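Local coordinates for protein sulfate adenylyltransferase (Allochromatium vinosum, PDB 4DNX) that catalyses the reaction of sulfate with ATP to form adenosine 5'-phosphosulfate and diphosphate, at residues R13-L24 / G159-S167. Sequence-based numbering, arbitrary orientation.
Sequences RFVYDPEQHHRL and GPIQVLNFS
Phe14 and Val163 form a single beta bridge in the PUA-like domain of this ATP sulfurylase, joining the loop before helix 18-28 to the end of strand 155-163. Val163 N donates to Arg13 O at 2.9 Å, and Val15 N to Val163 O.

The side chain of Arg13 continues this attachment along the strand. Arg13 CB lies near both Ile161 O and Val163 CG2, at 3.8 and 4.1 Å; CG and CD then run past the carbonyl oxygen of Ile161. Bends at chi2 and chi3 (-57° and -65°) wrap the chain around this oxygen, and Arg13 NE and NH2 grip Ile161 O side-on at 2.9 and 3.0 Å, nearly in the guanidinium plane. Beyond the fork, NH2 lies against Pro160 CB. With an alanine here, Ile161 O would probably be left without its paired side-chain donors and a gap would open beside Pro160. A bound MES molecule, probably from the crystallisation liquor, also lies beside Arg13.

The Phe14 ring lies beside Phe166, which meets one of its faces obliquely, the planes inclined at 32° and Phe166 CZ 3.8 Å from Phe14 CG. Leu164 O sits at the edge of the Phe14 ring.

Helix 18-28 packs against segment 159-167 through Leu24 and His21. Leu24 CB and His21 CD2 both meet the CD2 methyl of Leu164, while Leu24 CD1 reaches the amide end of Gln162. His21 CE1 comes within 3.0 Å of Leu164 O, but the neighbouring NE2 is too poorly angled to hydrogen-bond to that oxygen.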
loop_
_atom_site.group_PDB
_atom_site.type_symbol
_atom_site.label_atom_id
_atom_site.label_comp_id
_atom_site.label_asym_id
_atom_site.label_seq_id
_atom_site.Cartn_x
_atom_site.Cartn_y
_atom_site.Cartn_z
ATOM N N ARG A 13 12.997 8.510 4.690
ATOM C CA ARG A 13 14.187 8.481 3.837
ATOM C C ARG A 13 13.904 7.880 2.448
ATOM O O ARG A 13 14.779 7.846 1.574
ATOM C CB ARG A 13 15.343 7.725 4.545
ATOM C CG ARG A 13 15.713 8.333 5.935
ATOM C CD ARG A 13 16.096 9.815 5.830
ATOM N NE ARG A 13 17.308 10.015 5.065
ATOM C CZ ARG A 13 17.874 11.200 4.840
ATOM N NH1 ARG A 13 17.324 12.316 5.354
ATOM N NH2 ARG A 13 18.988 11.280 4.101
ATOM N N PHE A 14 12.666 7.463 2.220
ATOM C CA PHE A 14 12.268 6.990 0.868
ATOM C C PHE A 14 12.277 8.124 -0.141
ATOM O O PHE A 14 11.889 9.266 0.173
ATOM C CB PHE A 14 10.868 6.322 0.885
ATOM C CG PHE A 14 10.397 5.892 -0.464
ATOM C CD1 PHE A 14 10.949 4.758 -1.103
ATOM C CD2 PHE A 14 9.375 6.594 -1.095
ATOM C CE1 PHE A 14 10.494 4.390 -2.381
ATOM C CE2 PHE A 14 8.908 6.256 -2.364
ATOM C CZ PHE A 14 9.455 5.143 -3.022
ATOM N N VAL A 15 12.745 7.804 -1.359
ATOM C CA VAL A 15 12.779 8.843 -2.422
ATOM C C VAL A 15 11.384 8.910 -3.091
ATOM O O VAL A 15 11.110 8.281 -4.136
ATOM C CB VAL A 15 13.871 8.557 -3.442
ATOM C CG1 VAL A 15 13.967 9.729 -4.484
ATOM C CG2 VAL A 15 15.188 8.399 -2.696
ATOM N N TYR A 16 10.516 9.747 -2.518
ATOM C CA TYR A 16 9.149 9.925 -3.054
ATOM C C TYR A 16 9.026 10.567 -4.453
ATOM O O TYR A 16 8.065 10.287 -5.158
ATOM C CB TYR A 16 8.278 10.723 -2.082
ATOM C CG TYR A 16 7.708 9.915 -0.942
ATOM C CD1 TYR A 16 6.565 9.122 -1.121
ATOM C CD2 TYR A 16 8.325 9.936 0.316
ATOM C CE1 TYR A 16 6.053 8.352 -0.080
ATOM C CE2 TYR A 16 7.797 9.168 1.399
ATOM C CZ TYR A 16 6.630 8.417 1.176
ATOM O OH TYR A 16 6.091 7.667 2.181
ATOM N N ASP A 17 9.972 11.432 -4.854
ATOM C CA ASP A 17 9.918 12.067 -6.153
ATOM C C ASP A 17 10.343 11.036 -7.206
ATOM O O ASP A 17 11.481 10.580 -7.143
ATOM C CB ASP A 17 10.887 13.252 -6.179
ATOM C CG ASP A 17 10.865 13.985 -7.507
ATOM O OD1 ASP A 17 9.792 14.473 -7.879
ATOM O OD2 ASP A 17 11.917 14.080 -8.179
ATOM N N PRO A 18 9.465 10.654 -8.142
ATOM C CA PRO A 18 9.792 9.572 -9.079
ATOM C C PRO A 18 10.987 9.906 -9.990
ATOM O O PRO A 18 11.767 9.020 -10.291
ATOM C CB PRO A 18 8.520 9.409 -9.905
ATOM C CG PRO A 18 7.454 9.837 -8.977
ATOM C CD PRO A 18 8.007 10.907 -8.101
ATOM N N GLU A 19 11.132 11.162 -10.400
ATOM C CA GLU A 19 12.268 11.507 -11.265
ATOM C C GLU A 19 13.608 11.331 -10.540
ATOM O O GLU A 19 14.558 10.741 -11.098
ATOM C CB GLU A 19 12.114 12.913 -11.847
ATOM C CG GLU A 19 13.325 13.303 -12.640
ATOM C CD GLU A 19 13.015 14.241 -13.774
ATOM O OE1 GLU A 19 12.821 15.446 -13.496
ATOM O OE2 GLU A 19 12.978 13.777 -14.940
ATOM N N GLN A 20 13.692 11.814 -9.299
ATOM C CA GLN A 20 14.883 11.619 -8.437
ATOM C C GLN A 20 15.132 10.129 -8.119
ATOM O O GLN A 20 16.269 9.649 -8.141
ATOM C CB GLN A 20 14.732 12.386 -7.116
ATOM C CG GLN A 20 15.001 13.910 -7.227
ATOM C CD GLN A 20 16.367 14.242 -7.862
ATOM O OE1 GLN A 20 16.449 14.999 -8.843
ATOM N NE2 GLN A 20 17.437 13.655 -7.314
ATOM N N HIS A 21 14.050 9.406 -7.850
ATOM C CA HIS A 21 14.128 7.936 -7.702
ATOM C C HIS A 21 14.776 7.231 -8.895
ATOM O O HIS A 21 15.722 6.410 -8.723
ATOM C CB HIS A 21 12.703 7.403 -7.488
ATOM C CG HIS A 21 12.623 5.953 -7.112
ATOM N ND1 HIS A 21 11.494 5.420 -6.526
ATOM C CD2 HIS A 21 13.472 4.906 -7.304
ATOM C CE1 HIS A 21 11.674 4.123 -6.306
ATOM N NE2 HIS A 21 12.856 3.779 -6.787
ATOM N N HIS A 22 14.318 7.575 -10.097
ATOM C CA HIS A 22 14.866 6.966 -11.327
ATOM C C HIS A 22 16.334 7.331 -11.499
ATOM O O HIS A 22 17.152 6.481 -11.855
ATOM C CB HIS A 22 14.066 7.387 -12.578
ATOM C CG HIS A 22 12.605 7.047 -12.512
ATOM N ND1 HIS A 22 11.664 7.670 -13.308
ATOM C CD2 HIS A 22 11.929 6.147 -11.753
ATOM C CE1 HIS A 22 10.468 7.167 -13.041
ATOM N NE2 HIS A 22 10.599 6.262 -12.084
ATOM N N ARG A 23 16.677 8.590 -11.224
ATOM C CA ARG A 23 18.085 9.011 -11.350
ATOM C C ARG A 23 19.012 8.276 -10.365
ATOM O O ARG A 23 20.140 7.865 -10.751
ATOM C CB ARG A 23 18.213 10.519 -11.162
ATOM C CG ARG A 23 17.702 11.272 -12.380
ATOM C CD ARG A 23 17.321 12.719 -12.077
ATOM N NE ARG A 23 18.485 13.530 -11.754
ATOM C CZ ARG A 23 19.164 14.267 -12.630
ATOM N NH1 ARG A 23 18.804 14.295 -13.911
ATOM N NH2 ARG A 23 20.214 14.965 -12.224
ATOM N N LEU A 24 18.540 8.117 -9.125
ATOM C CA LEU A 24 19.311 7.426 -8.089
ATOM C C LEU A 24 19.453 5.934 -8.407
ATOM O O LEU A 24 20.532 5.339 -8.220
ATOM C CB LEU A 24 18.673 7.623 -6.699
ATOM C CG LEU A 24 18.920 9.033 -6.117
ATOM C CD1 LEU A 24 18.143 9.295 -4.795
ATOM C CD2 LEU A 24 20.409 9.278 -5.888
ATOM N N GLY A 159 26.451 7.101 8.028
ATOM C CA GLY A 159 26.104 8.204 7.113
ATOM C C GLY A 159 24.661 8.136 6.657
ATOM O O GLY A 159 23.969 7.096 6.868
ATOM N N PRO A 160 24.188 9.201 6.009
ATOM C CA PRO A 160 22.784 9.305 5.629
ATOM C C PRO A 160 22.449 8.405 4.424
ATOM O O PRO A 160 23.330 8.143 3.587
ATOM C CB PRO A 160 22.618 10.798 5.236
ATOM C CG PRO A 160 24.014 11.214 4.818
ATOM C CD PRO A 160 24.975 10.399 5.615
ATOM N N ILE A 161 21.187 7.953 4.346
ATOM C CA ILE A 161 20.778 7.085 3.241
ATOM C C ILE A 161 19.543 7.641 2.537
ATOM O O ILE A 161 18.786 8.427 3.122
ATOM C CB ILE A 161 20.504 5.596 3.716
ATOM C CG1 ILE A 161 19.272 5.543 4.627
ATOM C CG2 ILE A 161 21.768 4.980 4.389
ATOM C CD1 ILE A 161 18.915 4.060 5.047
ATOM N N GLN A 162 19.377 7.225 1.281
ATOM C CA GLN A 162 18.182 7.446 0.440
ATOM C C GLN A 162 17.697 6.053 0.064
ATOM O O GLN A 162 18.421 5.286 -0.595
ATOM C CB GLN A 162 18.548 8.254 -0.808
ATOM C CG GLN A 162 19.042 9.655 -0.463
ATOM C CD GLN A 162 19.771 10.324 -1.643
ATOM O OE1 GLN A 162 20.858 9.890 -2.093
ATOM N NE2 GLN A 162 19.175 11.363 -2.148
ATOM N N VAL A 163 16.460 5.751 0.455
ATOM C CA VAL A 163 15.856 4.409 0.298
ATOM C C VAL A 163 15.022 4.316 -0.983
ATOM O O VAL A 163 14.222 5.227 -1.277
ATOM C CB VAL A 163 15.036 4.042 1.539
ATOM C CG1 VAL A 163 14.389 2.655 1.324
ATOM C CG2 VAL A 163 15.933 4.108 2.814
ATOM N N LEU A 164 15.254 3.272 -1.790
ATOM C CA LEU A 164 14.665 3.150 -3.122
ATOM C C LEU A 164 13.454 2.219 -3.171
ATOM O O LEU A 164 12.653 2.252 -4.112
ATOM C CB LEU A 164 15.737 2.681 -4.139
ATOM C CG LEU A 164 16.916 3.651 -4.269
ATOM C CD1 LEU A 164 17.830 3.116 -5.381
ATOM C CD2 LEU A 164 16.466 5.068 -4.625
ATOM N N ASN A 165 13.352 1.350 -2.179
ATOM C CA ASN A 165 12.197 0.420 -2.098
ATOM C C ASN A 165 12.074 -0.124 -0.702
ATOM O O ASN A 165 12.913 0.172 0.194
ATOM C CB ASN A 165 12.305 -0.722 -3.125
ATOM C CG ASN A 165 13.566 -1.545 -2.957
ATOM O OD1 ASN A 165 13.704 -2.299 -1.987
ATOM N ND2 ASN A 165 14.504 -1.386 -3.905
ATOM N N PHE A 166 10.993 -0.888 -0.485
ATOM C CA PHE A 166 10.742 -1.478 0.835
ATOM C C PHE A 166 10.928 -2.964 0.843
ATOM O O PHE A 166 10.292 -3.674 1.659
ATOM C CB PHE A 166 9.339 -1.077 1.296
ATOM C CG PHE A 166 9.175 0.434 1.405
ATOM C CD1 PHE A 166 9.968 1.156 2.290
ATOM C CD2 PHE A 166 8.201 1.120 0.689
ATOM C CE1 PHE A 166 9.848 2.544 2.422
ATOM C CE2 PHE A 166 8.059 2.532 0.849
ATOM C CZ PHE A 166 8.873 3.236 1.706
ATOM N N SER A 167 11.812 -3.433 -0.027
ATOM C CA SER A 167 12.257 -4.853 0.023
ATOM C C SER A 167 11.050 -5.821 -0.238
ATOM O O SER A 167 10.001 -5.457 -0.860
ATOM C CB SER A 167 13.001 -5.080 1.359
ATOM O OG SER A 167 13.640 -6.382 1.437
#